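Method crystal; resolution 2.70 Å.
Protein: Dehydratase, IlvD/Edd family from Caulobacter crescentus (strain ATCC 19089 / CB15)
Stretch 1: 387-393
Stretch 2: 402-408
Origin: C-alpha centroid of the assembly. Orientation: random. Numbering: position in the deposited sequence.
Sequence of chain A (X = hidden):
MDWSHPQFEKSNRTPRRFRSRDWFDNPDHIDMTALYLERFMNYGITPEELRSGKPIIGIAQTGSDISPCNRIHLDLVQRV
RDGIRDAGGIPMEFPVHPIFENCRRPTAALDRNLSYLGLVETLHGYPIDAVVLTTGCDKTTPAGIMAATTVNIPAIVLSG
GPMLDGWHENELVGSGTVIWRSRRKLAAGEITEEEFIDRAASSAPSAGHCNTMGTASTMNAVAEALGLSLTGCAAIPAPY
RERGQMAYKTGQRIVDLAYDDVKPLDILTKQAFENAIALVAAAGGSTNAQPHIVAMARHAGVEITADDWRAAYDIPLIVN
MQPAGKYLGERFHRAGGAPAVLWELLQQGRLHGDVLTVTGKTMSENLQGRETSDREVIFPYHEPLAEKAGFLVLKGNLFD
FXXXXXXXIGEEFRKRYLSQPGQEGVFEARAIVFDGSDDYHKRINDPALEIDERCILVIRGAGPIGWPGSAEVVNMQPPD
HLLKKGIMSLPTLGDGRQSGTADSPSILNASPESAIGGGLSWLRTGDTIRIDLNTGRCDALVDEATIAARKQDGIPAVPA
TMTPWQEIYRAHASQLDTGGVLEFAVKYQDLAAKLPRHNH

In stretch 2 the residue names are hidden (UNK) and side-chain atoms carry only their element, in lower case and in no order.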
# COMPACT_ATOMS: atom_id res chain seq x y z
N GLU A 387 25.93 40.63 -7.20
CA GLU A 387 24.97 41.65 -6.82
C GLU A 387 23.88 41.76 -7.87
O GLU A 387 23.92 41.11 -8.92
CB GLU A 387 25.69 42.98 -6.58
CG GLU A 387 26.49 42.99 -5.29
CD GLU A 387 27.55 44.08 -5.26
OE1 GLU A 387 27.29 45.19 -5.79
OE2 GLU A 387 28.65 43.81 -4.71
N LYS A 388 22.86 42.56 -7.55
CA LYS A 388 21.71 42.82 -8.44
C LYS A 388 21.21 41.52 -9.08
O LYS A 388 21.27 41.33 -10.29
CB LYS A 388 22.06 43.85 -9.51
CG LYS A 388 22.53 45.20 -8.97
CD LYS A 388 22.23 46.34 -9.94
CE LYS A 388 23.09 46.26 -11.19
NZ LYS A 388 23.78 47.55 -11.51
N ALA A 389 20.71 40.63 -8.23
CA ALA A 389 20.34 39.29 -8.67
C ALA A 389 18.85 39.13 -8.93
O ALA A 389 18.44 38.11 -9.51
CB ALA A 389 20.79 38.24 -7.66
N GLY A 390 18.04 40.11 -8.53
CA GLY A 390 16.61 40.04 -8.74
C GLY A 390 16.25 40.06 -10.21
O GLY A 390 17.08 40.22 -11.09
N PHE A 391 14.97 39.86 -10.46
CA PHE A 391 14.49 39.98 -11.83
C PHE A 391 14.59 41.43 -12.25
O PHE A 391 14.50 42.34 -11.42
CB PHE A 391 13.06 39.48 -11.96
CG PHE A 391 12.88 38.03 -11.60
CD1 PHE A 391 13.78 37.08 -12.05
CD2 PHE A 391 11.83 37.63 -10.79
CE1 PHE A 391 13.62 35.73 -11.71
CE2 PHE A 391 11.67 36.29 -10.45
CZ PHE A 391 12.57 35.34 -10.91
N LEU A 392 14.80 41.64 -13.53
CA LEU A 392 14.91 42.98 -14.09
C LEU A 392 13.76 43.16 -15.08
O LEU A 392 13.83 42.67 -16.21
CB LEU A 392 16.26 43.18 -14.76
CG LEU A 392 16.37 44.57 -15.38
CD1 LEU A 392 16.08 45.64 -14.32
CD2 LEU A 392 17.73 44.79 -16.01
N VAL A 393 12.69 43.85 -14.67
CA VAL A 393 11.62 44.10 -15.62
C VAL A 393 12.11 45.06 -16.70
O VAL A 393 12.84 46.02 -16.43
CB VAL A 393 10.34 44.62 -14.93
CG1 VAL A 393 10.68 45.69 -13.98
CG2 VAL A 393 9.34 45.11 -15.98
N UNK A 402 8.32 42.48 -19.22
CA UNK A 402 9.08 41.24 -19.34
C UNK A 402 10.11 41.27 -18.23
O UNK A 402 10.34 42.32 -17.63
c UNK A 402 9.76 41.08 -20.70
N UNK A 403 10.71 40.12 -17.94
CA UNK A 403 11.74 40.04 -16.91
C UNK A 403 12.95 39.32 -17.47
O UNK A 403 12.84 38.48 -18.38
c UNK A 403 10.23 40.21 -14.91
c UNK A 403 10.65 37.98 -15.96
c UNK A 403 11.24 39.34 -15.63
c UNK A 403 10.35 37.16 -14.73
N UNK A 404 14.12 39.66 -16.93
CA UNK A 404 15.39 39.08 -17.35
C UNK A 404 16.02 38.35 -16.17
O UNK A 404 15.97 38.84 -15.04
c UNK A 404 20.10 39.84 -19.64
c UNK A 404 16.34 40.14 -17.87
c UNK A 404 17.45 39.62 -18.77
s UNK A 404 18.89 40.71 -18.67
N UNK A 405 16.59 37.17 -16.43
CA UNK A 405 17.19 36.39 -15.35
C UNK A 405 18.56 36.97 -15.05
O UNK A 405 19.57 36.61 -15.65
c UNK A 405 17.28 34.91 -15.71
c UNK A 405 17.21 33.99 -14.47
n UNK A 405 16.77 30.23 -13.59
c UNK A 405 16.94 32.50 -14.78
c UNK A 405 17.36 31.62 -13.60
N UNK A 406 18.60 37.90 -14.09
CA UNK A 406 19.85 38.56 -13.76
C UNK A 406 20.81 37.61 -13.07
O UNK A 406 22.03 37.76 -13.22
o UNK A 406 18.39 40.40 -13.24
c UNK A 406 19.58 39.76 -12.86
N UNK A 407 20.29 36.65 -12.28
CA UNK A 407 21.14 35.78 -11.46
C UNK A 407 22.03 34.88 -12.29
O UNK A 407 22.97 34.29 -11.76
c UNK A 407 20.29 34.91 -10.55
o UNK A 407 19.66 33.88 -11.29
N UNK A 408 21.79 34.82 -13.59
CA UNK A 408 22.35 33.82 -14.47
C UNK A 408 23.26 34.41 -15.55
O UNK A 408 23.85 33.66 -16.34
c UNK A 408 21.48 32.37 -16.38
c UNK A 408 20.77 31.91 -14.03
c UNK A 408 21.19 32.98 -15.05
O HOH W 1 17.50 36.99 -11.89

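Position 402 carries a single side-chain carbon, directed sideways and no closer than 6.1 Å to the other stretch, so this is Ala-402. Its contribution is made by the backbone: Val-393 CA lies 3.0 Å from Ala-402 O, with an angle of 144° at the hydrogen, a CA-H...O contact.

Position 403 has four carbons, forked at the first, one arm being two carbons long. That beta-branched pattern is isoleucine, Ile-403. Its CD1 sits 4.2 Å from the centroid of the Phe-391 ring and 15° off the ring normal, a CH-pi contact over one face. Nearer the backbone, Ile-403 CB approaches Phe-391 CB at 4.1 Å, and Ile-403 CG2 lies 4.4 Å from Val-393 CB.

At position 404 an unbranched chain runs through two carbons, a sulfur and a final carbon, which identifies Met-404. All three chi angles are t, and the extended chain leads its end away from stretch 1, leaving Met-404 CB to meet Leu-392 CB at 4.3 Å. The backbone is paired in both directions, though weakly: Leu-392 N donates to Met-404 O at 3.4 Å (155° at the hydrogen), and Met-404 N to Leu-392 O at 3.1 Å (133°).

Position 405 shows four carbons in a row ending in nitrogen: Lys-405. Its CA-to-CB bond points away, no atom of it comes into contact with stretch 1, and its NZ is hydrogen-bonded elsewhere in the structure.

Position 406 has one carbon followed by one oxygen and points toward stretch 1. This is a serine, Ser-406, whose OG donates a short hydrogen bond to Gly-390 O at 2.5 Å. Its CB also packs 3.5 Å from Lys-388 O.

Position 407 repeats the pattern of one carbon and one oxygen, giving Ser-407. Here the CB atoms of Ser-407 and Ala-389 are 4.4 Å apart, while a water accepts from Ser-407 N and donates to Ala-389 O, each at 2.8 Å.

Position 408 bears three carbons, the first carrying the other two: Val-408, whose side chain stays 8.0 Å from stretch 1.

The contact therefore changes character along its length. At one end, an antiparallel but loose pairing sets Leu-392 beside Met-404 and Val-393 beside Ile-403, on opposite faces of the sheet, with the Phe-391 ring covered by Ile-403. Beyond it, the Ser-406 hydroxyl holds the Gly-390 carbonyl, and the water links Ala-389 to Ser-407 across a direct N-to-O separation of 3.6 Å (Ser-407 N to Ala-389 O). Together the stretches bury 472 Å².

Stretch 2 402-408: AIMKSSV
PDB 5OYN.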